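Local coordinates for protein leucine aminopeptidase 2 (Saccharomyces cerevisiae, PDB 2XQ0) that acts as a zinc-dependent aminopeptidase that preferentially cleaves di- and tripeptides and also shows low epoxide hydrolase activity in vitro, at residues D27-T33 / T51-L57; R604-L608 / Q628-L632; Q134-G138 / E228-L232. One frame throughout, in Å; residues are numbered along the deposited sequence.

Contact 1 of 3, residues D27-T33 / T51-L57; sequences DFAVLHT and TFQLKKL
A beta hairpin, interrupted by a classic beta bulge, joins strands 28-40 and 45-56 through residues 28-33 and 51-56 within the mixed sheet of the M1 N-terminal domain; the axes of these short pieces approach to 4.5 Å, with 152° between their N-to-C directions. Hydrogen-bonded pairs are Ala29-Lys55 (Ala29 N to Lys55 O 2.8 Å, Lys55 N to Ala29 O 2.9 Å) and His32-Gln53 (Gln53 N to His32 O 2.9 Å); Leu57 N bonds Asp27 O at 2.9 Å. Phe28-Lys56, Val30-Leu54 and Thr33-Phe52 are non-hydrogen-bonded. The extra residue is Leu31 (phi/psi -85/-27): it and His32 face Gln53, whose O accepts from Leu31 N (2.9 Å) and weakly from His32 N (3.5 Å). On the Phe28 face, touched by Leu67 and Leu69, Val30 (chi1 t) is the bump between Phe52 and Leu54: its CG2 lies 3.6 Å from Leu54 CD2 and its CG1 4.2 Å from Phe52 CD1. Leu57 CD2 rests 3.9 Å from Ala29 CB. Thr33 OG1, bonded to Ser165, meets the Phe52 ring edge at CD1, 3.4 Å away.

Contact 2 of 3, residues R604-L608 / Q628-L632; sequences RRLAL and QDLKL. Unlike the reference sequence in segment 628-632: Lys631 (reference Gly).
Leu630, Arg604 and Leu608 carry most of this contact, in which the first turn of helix 604-614 meets the end of helix 620-629 and the C-terminal tail behind it. Segment 604-608 is regular helix, with Leu608 N bonded to Arg604 O at 2.9 Å. Leu630 (phi/psi -89/30) is the first residue to leave helical geometry, and Lys631, which differs from the reference sequence, adopts positive angles (51/72) that turn the chain; Lys631 N still reaches Gln628 O at 3.1 Å. The closest CA atoms, those of Leu608 and Leu630, lie 7.3 Å apart. Leu630 (m, t) points its side chain at the other helix, placing CD2 4.1 Å from Ala607 CB, and touches Tyr596 and Asn600 of helix 589-600 as well. Leu608 (m, t) bends its CD2 across to Leu630 CB at 4.1 Å and Leu632 CD1 at 4.2 Å, so one methyl touches both leucines. Arg604, with chi1 to chi3 all t, stretches over the gap: its NH1 gives Leu630 O a weak hydrogen bond of 3.4 Å near the guanidinium plane, while Lys631 CE lies over one face of that group, 4.2 Å from Arg604 CZ. Leucine packing, with an arginine weakly bonded to the Leu630 carbonyl at its guanidinium edge, joins helices 604-614 and 620-629, the last helical pair of the all-helical C-terminal domain of LTA4 hydrolase-type M1 enzymes.

Contact 3 of 3, residues Q134-G138 / E228-L232; sequences QTKGG and EPFRL
Thr135 to Gly138 form a type I beta turn that leans on Glu228, Phe230 and, more lightly, Arg231. Lys136 (-55/-37) and Gly137 (-91/-1) occupy its central positions, and Gly138 (93/-1) has angles that call for glycine; Gly138 N is weakly bonded to both Thr135 O (3.3 Å) and Thr135 OG1 (3.1 Å). Thr135 takes chi1 p, with OG1 also bonded to Lys139 O. The nearest CA atoms, of Gly137 and Glu228, are 6.6 Å apart. Glu228 extends toward the turn (chi1 m, chi2 t): its OE2 accepts a weak hydrogen bond from Gly137 N at 3.4 Å, and one water, 3.0 Å from both Glu228 OE2 and Thr135 OG1, links the two side chains. A second water lies 3.1 Å from Glu228 OE1 and, in a weak bond, 3.4 Å from Lys136 N. Glu228 OE1 also forms a salt bridge with Arg231 NH2 (3.5 Å). Phe230, with chi1 p and chi2 near 90°, brings CE2 to 3.3 Å from Lys136 CB. Lys136 (m, m, t, p) folds its chain so that NZ sits 4.4 Å from Arg231 NH1; Asp269 offsets these like charges through a salt bridge with Arg231 and a long, weak ion pair with Lys136. The contact is mixed, Lys136 packing against the Phe230 ring beside a water-bridged Glu228, and docks a type I turn within the loop joining strands 127-130 and 141-144 onto the start of the helix after strand 223-227.

How the contacts relate
From the N terminus, contact 1 comes first: it closes a loop of only 17 intervening residues, mostly strand, and stays within the N-terminal domain. Contact 3 opens later and spans 89 residues, rich in strand and without helix, bringing 228-232, where helix 229-239 begins after strand 223-227, back to the 134-138 loop. Contact 2, last in the chain, closes a loop of 19 residues, tying the start of helix 604-614 to the end of helix 620-629 in the helical C-terminal domain. All three follow in series, so none nest or cross. Centres of contacts 1 and 2 lie 48 Å apart, those of 1 and 3 41 Å, and those of 2 and 3 30 Å.

Contact 1 of 3, residues D27-T33 / T51-L57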
# COMPACT_ATOMS: atom_id res chain seq x y z
N ASP A 27 15.47 -9.89 22.81
CA ASP A 27 16.37 -10.81 23.51
C ASP A 27 17.31 -11.55 22.57
O ASP A 27 18.17 -12.30 23.02
CB ASP A 27 15.57 -11.85 24.30
CG ASP A 27 14.83 -11.24 25.47
OD1 ASP A 27 15.15 -10.11 25.86
OD2 ASP A 27 13.92 -11.91 26.01
N PHE A 28 17.13 -11.35 21.27
CA PHE A 28 17.90 -12.08 20.28
C PHE A 28 18.27 -11.19 19.11
O PHE A 28 17.59 -10.20 18.84
CB PHE A 28 17.10 -13.28 19.74
CG PHE A 28 16.65 -14.23 20.80
CD1 PHE A 28 17.45 -15.28 21.19
CD2 PHE A 28 15.41 -14.06 21.41
CE1 PHE A 28 17.03 -16.16 22.17
CE2 PHE A 28 14.99 -14.94 22.40
CZ PHE A 28 15.79 -15.99 22.77
N ALA A 29 19.34 -11.55 18.42
CA ALA A 29 19.67 -10.94 17.15
C ALA A 29 19.42 -11.98 16.07
O ALA A 29 19.83 -13.12 16.22
CB ALA A 29 21.11 -10.51 17.13
N VAL A 30 18.73 -11.59 15.01
CA VAL A 30 18.49 -12.51 13.90
C VAL A 30 19.52 -12.23 12.82
O VAL A 30 19.45 -11.23 12.12
CB VAL A 30 17.07 -12.41 13.32
CG1 VAL A 30 16.91 -13.36 12.15
CG2 VAL A 30 16.04 -12.72 14.38
N LEU A 31 20.49 -13.14 12.71
CA LEU A 31 21.61 -12.97 11.80
C LEU A 31 21.31 -13.44 10.39
O LEU A 31 21.90 -12.95 9.44
CB LEU A 31 22.82 -13.73 12.35
CG LEU A 31 23.09 -13.37 13.81
CD1 LEU A 31 24.27 -14.13 14.36
CD2 LEU A 31 23.27 -11.85 13.95
N HIS A 32 20.38 -14.39 10.24
CA HIS A 32 20.01 -14.90 8.92
C HIS A 32 18.76 -15.76 9.03
O HIS A 32 18.55 -16.43 10.05
CB HIS A 32 21.15 -15.72 8.31
CG HIS A 32 20.87 -16.15 6.90
ND1 HIS A 32 20.96 -15.29 5.83
CD2 HIS A 32 20.45 -17.34 6.39
CE1 HIS A 32 20.63 -15.92 4.72
NE2 HIS A 32 20.31 -17.17 5.03
N THR A 33 17.94 -15.74 7.98
CA THR A 33 16.72 -16.54 7.90
C THR A 33 16.66 -17.31 6.59
O THR A 33 16.75 -16.73 5.50
CB THR A 33 15.46 -15.66 7.96
OG1 THR A 33 15.49 -14.85 9.14
CG2 THR A 33 14.19 -16.53 7.97
N THR A 51 14.67 -21.77 8.95
CA THR A 51 15.86 -21.88 9.79
C THR A 51 16.39 -20.48 10.08
O THR A 51 16.63 -19.71 9.16
CB THR A 51 16.96 -22.70 9.09
OG1 THR A 51 16.44 -23.96 8.66
CG2 THR A 51 18.13 -22.94 10.03
N PHE A 52 16.55 -20.17 11.36
CA PHE A 52 17.13 -18.91 11.80
C PHE A 52 18.51 -19.16 12.39
O PHE A 52 18.71 -20.10 13.18
CB PHE A 52 16.29 -18.28 12.91
CG PHE A 52 14.88 -17.97 12.51
CD1 PHE A 52 14.59 -16.84 11.77
CD2 PHE A 52 13.84 -18.80 12.90
CE1 PHE A 52 13.29 -16.54 11.42
CE2 PHE A 52 12.54 -18.51 12.54
CZ PHE A 52 12.26 -17.38 11.80
N GLN A 53 19.46 -18.30 12.04
CA GLN A 53 20.71 -18.23 12.77
C GLN A 53 20.49 -17.10 13.76
O GLN A 53 20.21 -15.96 13.37
CB GLN A 53 21.88 -17.89 11.85
CG GLN A 53 22.02 -18.77 10.63
CD GLN A 53 22.36 -20.19 10.99
OE1 GLN A 53 23.00 -20.44 12.01
NE2 GLN A 53 21.93 -21.13 10.15
N LEU A 54 20.57 -17.41 15.05
CA LEU A 54 20.25 -16.43 16.09
C LEU A 54 21.41 -16.20 17.05
O LEU A 54 22.32 -17.03 17.16
CB LEU A 54 19.03 -16.89 16.90
CG LEU A 54 17.72 -17.13 16.16
CD1 LEU A 54 16.64 -17.53 17.16
CD2 LEU A 54 17.31 -15.89 15.38
N LYS A 55 21.37 -15.06 17.74
CA LYS A 55 22.32 -14.78 18.81
C LYS A 55 21.59 -14.25 20.03
O LYS A 55 20.87 -13.25 19.96
CB LYS A 55 23.39 -13.80 18.35
CG LYS A 55 24.45 -13.48 19.40
CD LYS A 55 25.65 -12.74 18.79
CE LYS A 55 25.22 -11.45 18.09
NZ LYS A 55 26.34 -10.78 17.35
N LYS A 56 21.77 -14.93 21.16
CA LYS A 56 21.23 -14.47 22.43
C LYS A 56 21.87 -13.14 22.80
O LYS A 56 23.10 -13.00 22.75
CB LYS A 56 21.51 -15.48 23.55
CG LYS A 56 21.06 -16.90 23.27
CD LYS A 56 21.33 -17.81 24.47
CE LYS A 56 21.14 -19.28 24.13
NZ LYS A 56 21.17 -20.14 25.35
N LEU A 57 21.05 -12.17 23.16
CA LEU A 57 21.54 -10.88 23.63
C LEU A 57 21.52 -10.87 25.17
O LEU A 57 20.67 -11.51 25.79
CB LEU A 57 20.72 -9.74 23.05
CG LEU A 57 20.56 -9.68 21.52
CD1 LEU A 57 19.71 -8.49 21.11
CD2 LEU A 57 21.91 -9.62 20.82

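Contact 2 of 3, residues R604-L608 / Q628-L632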
# COMPACT_ATOMS: atom_id res chain seq x y z
N ARG A 604 -30.30 -2.58 -4.17
CA ARG A 604 -29.75 -3.55 -3.23
C ARG A 604 -30.00 -4.98 -3.72
O ARG A 604 -29.12 -5.84 -3.61
CB ARG A 604 -30.31 -3.34 -1.83
CG ARG A 604 -29.90 -4.43 -0.84
CD ARG A 604 -30.12 -4.00 0.59
NE ARG A 604 -29.82 -5.07 1.52
CZ ARG A 604 -28.60 -5.36 1.97
NH1 ARG A 604 -28.43 -6.37 2.82
NH2 ARG A 604 -27.56 -4.65 1.56
N ARG A 605 -31.20 -5.22 -4.26
CA ARG A 605 -31.57 -6.52 -4.83
C ARG A 605 -30.56 -6.97 -5.88
O ARG A 605 -30.43 -8.15 -6.20
CB ARG A 605 -32.97 -6.44 -5.44
CG ARG A 605 -33.47 -7.75 -6.03
CD ARG A 605 -33.50 -8.84 -4.97
NE ARG A 605 -33.97 -10.12 -5.49
CZ ARG A 605 -33.18 -11.06 -5.98
NH1 ARG A 605 -31.87 -10.88 -6.02
NH2 ARG A 605 -33.70 -12.20 -6.43
N LEU A 606 -29.84 -5.99 -6.43
CA LEU A 606 -28.82 -6.24 -7.44
C LEU A 606 -27.42 -6.28 -6.84
O LEU A 606 -26.55 -7.00 -7.32
CB LEU A 606 -28.89 -5.17 -8.54
CG LEU A 606 -27.75 -5.11 -9.56
CD1 LEU A 606 -27.53 -6.48 -10.23
CD2 LEU A 606 -28.00 -4.01 -10.60
N ALA A 607 -27.21 -5.51 -5.77
CA ALA A 607 -25.90 -5.44 -5.14
C ALA A 607 -25.57 -6.74 -4.42
O ALA A 607 -24.46 -7.28 -4.54
CB ALA A 607 -25.82 -4.26 -4.18
N LEU A 608 -26.55 -7.26 -3.68
CA LEU A 608 -26.39 -8.53 -2.97
C LEU A 608 -26.40 -9.72 -3.93
O LEU A 608 -25.76 -10.74 -3.67
CB LEU A 608 -27.48 -8.70 -1.92
CG LEU A 608 -27.21 -8.08 -0.55
CD1 LEU A 608 -28.45 -8.20 0.31
CD2 LEU A 608 -26.01 -8.74 0.12
N GLN A 628 -19.41 -7.01 5.18
CA GLN A 628 -20.00 -6.19 6.23
C GLN A 628 -20.46 -4.83 5.71
O GLN A 628 -21.34 -4.21 6.31
CB GLN A 628 -19.02 -6.01 7.38
CG GLN A 628 -17.93 -4.99 7.11
CD GLN A 628 -16.75 -5.19 8.03
OE1 GLN A 628 -16.60 -6.25 8.64
NE2 GLN A 628 -15.90 -4.18 8.13
N ASP A 629 -19.86 -4.36 4.63
CA ASP A 629 -20.36 -3.17 3.96
C ASP A 629 -21.80 -3.41 3.53
O ASP A 629 -22.64 -2.52 3.64
CB ASP A 629 -19.51 -2.82 2.73
CG ASP A 629 -18.25 -2.04 3.09
OD1 ASP A 629 -18.04 -1.76 4.29
OD2 ASP A 629 -17.46 -1.72 2.17
N LEU A 630 -22.08 -4.62 3.06
CA LEU A 630 -23.42 -4.99 2.62
C LEU A 630 -24.27 -5.56 3.76
O LEU A 630 -25.15 -6.39 3.53
CB LEU A 630 -23.35 -5.99 1.46
CG LEU A 630 -22.94 -5.48 0.07
CD1 LEU A 630 -22.58 -6.64 -0.84
CD2 LEU A 630 -24.05 -4.63 -0.54
N LYS A 631 -24.00 -5.10 4.98
CA LYS A 631 -24.72 -5.57 6.17
C LYS A 631 -24.76 -7.09 6.28
O LYS A 631 -25.81 -7.71 6.09
CB LYS A 631 -26.14 -4.99 6.21
CG LYS A 631 -26.23 -3.59 6.80
CD LYS A 631 -27.67 -3.12 6.88
CE LYS A 631 -28.32 -3.08 5.51
NZ LYS A 631 -29.75 -2.65 5.57
N LEU A 632 -23.62 -7.70 6.61
CA LEU A 632 -23.54 -9.14 6.81
C LEU A 632 -22.56 -9.48 7.93
O LEU A 632 -21.63 -8.72 8.21
CB LEU A 632 -23.11 -9.84 5.52
CG LEU A 632 -24.07 -9.75 4.33
CD1 LEU A 632 -23.41 -10.27 3.06
CD2 LEU A 632 -25.36 -10.50 4.61

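Contact 3 of 3, residues Q134-G138 / E228-L232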
# COMPACT_ATOMS: atom_id res chain seq x y z
N GLN A 134 -10.38 -20.09 -12.19
CA GLN A 134 -10.51 -18.72 -11.69
C GLN A 134 -9.59 -17.72 -12.38
O GLN A 134 -9.87 -16.52 -12.40
CB GLN A 134 -10.24 -18.68 -10.19
CG GLN A 134 -11.35 -19.24 -9.33
CD GLN A 134 -10.92 -19.35 -7.88
OE1 GLN A 134 -11.52 -18.73 -7.00
NE2 GLN A 134 -9.88 -20.13 -7.63
N THR A 135 -8.48 -18.21 -12.94
CA THR A 135 -7.50 -17.34 -13.58
C THR A 135 -7.79 -17.20 -15.06
O THR A 135 -8.24 -18.15 -15.71
CB THR A 135 -6.06 -17.89 -13.42
OG1 THR A 135 -5.94 -19.13 -14.13
CG2 THR A 135 -5.72 -18.09 -11.94
N LYS A 136 -7.53 -16.01 -15.60
CA LYS A 136 -7.74 -15.76 -17.01
C LYS A 136 -6.98 -16.78 -17.85
O LYS A 136 -7.47 -17.22 -18.89
CB LYS A 136 -7.26 -14.35 -17.37
CG LYS A 136 -7.87 -13.23 -16.54
CD LYS A 136 -9.34 -13.04 -16.83
CE LYS A 136 -9.83 -11.70 -16.32
NZ LYS A 136 -9.12 -10.56 -16.97
N GLY A 137 -5.79 -17.15 -17.39
CA GLY A 137 -4.87 -17.96 -18.16
C GLY A 137 -4.97 -19.47 -18.00
O GLY A 137 -4.22 -20.20 -18.63
N GLY A 138 -5.88 -19.94 -17.15
CA GLY A 138 -6.18 -21.37 -17.10
C GLY A 138 -5.43 -22.25 -16.11
O GLY A 138 -5.69 -23.45 -16.03
N GLU A 228 0.85 -13.00 -16.21
CA GLU A 228 0.29 -14.07 -17.03
C GLU A 228 0.56 -13.79 -18.50
O GLU A 228 0.44 -12.64 -18.97
CB GLU A 228 -1.21 -14.23 -16.75
CG GLU A 228 -1.54 -14.67 -15.31
CD GLU A 228 -3.02 -14.52 -14.96
OE1 GLU A 228 -3.41 -13.42 -14.49
OE2 GLU A 228 -3.79 -15.49 -15.14
N PRO A 229 0.93 -14.84 -19.26
CA PRO A 229 1.28 -14.65 -20.68
C PRO A 229 0.31 -13.76 -21.45
O PRO A 229 0.75 -12.91 -22.24
CB PRO A 229 1.28 -16.08 -21.23
CG PRO A 229 1.66 -16.93 -20.02
CD PRO A 229 1.02 -16.25 -18.84
N PHE A 230 -1.00 -13.90 -21.22
CA PHE A 230 -1.97 -13.19 -22.05
C PHE A 230 -1.83 -11.68 -21.93
O PHE A 230 -2.20 -10.93 -22.85
CB PHE A 230 -3.41 -13.63 -21.73
CG PHE A 230 -3.99 -12.99 -20.50
CD1 PHE A 230 -4.68 -11.79 -20.59
CD2 PHE A 230 -3.84 -13.58 -19.25
CE1 PHE A 230 -5.22 -11.19 -19.46
CE2 PHE A 230 -4.37 -12.99 -18.11
CZ PHE A 230 -5.06 -11.79 -18.22
N ARG A 231 -1.28 -11.24 -20.81
CA ARG A 231 -1.19 -9.81 -20.49
C ARG A 231 0.25 -9.30 -20.59
O ARG A 231 0.50 -8.10 -20.43
CB ARG A 231 -1.73 -9.59 -19.07
CG ARG A 231 -1.64 -8.17 -18.57
CD ARG A 231 -2.82 -7.86 -17.67
NE ARG A 231 -2.94 -8.84 -16.60
CZ ARG A 231 -4.09 -9.16 -16.02
NH1 ARG A 231 -5.22 -8.59 -16.43
NH2 ARG A 231 -4.12 -10.05 -15.04
N LEU A 232 1.18 -10.21 -20.86
CA LEU A 232 2.61 -9.89 -20.79
C LEU A 232 3.03 -8.70 -21.65
O LEU A 232 3.67 -7.76 -21.16
CB LEU A 232 3.45 -11.12 -21.12
CG LEU A 232 4.96 -10.88 -21.10
CD1 LEU A 232 5.46 -10.68 -19.67
CD2 LEU A 232 5.69 -12.05 -21.76
O HOH W 1 -3.33 -18.48 -15.47
O HOH W 2 -6.40 -13.36 -13.79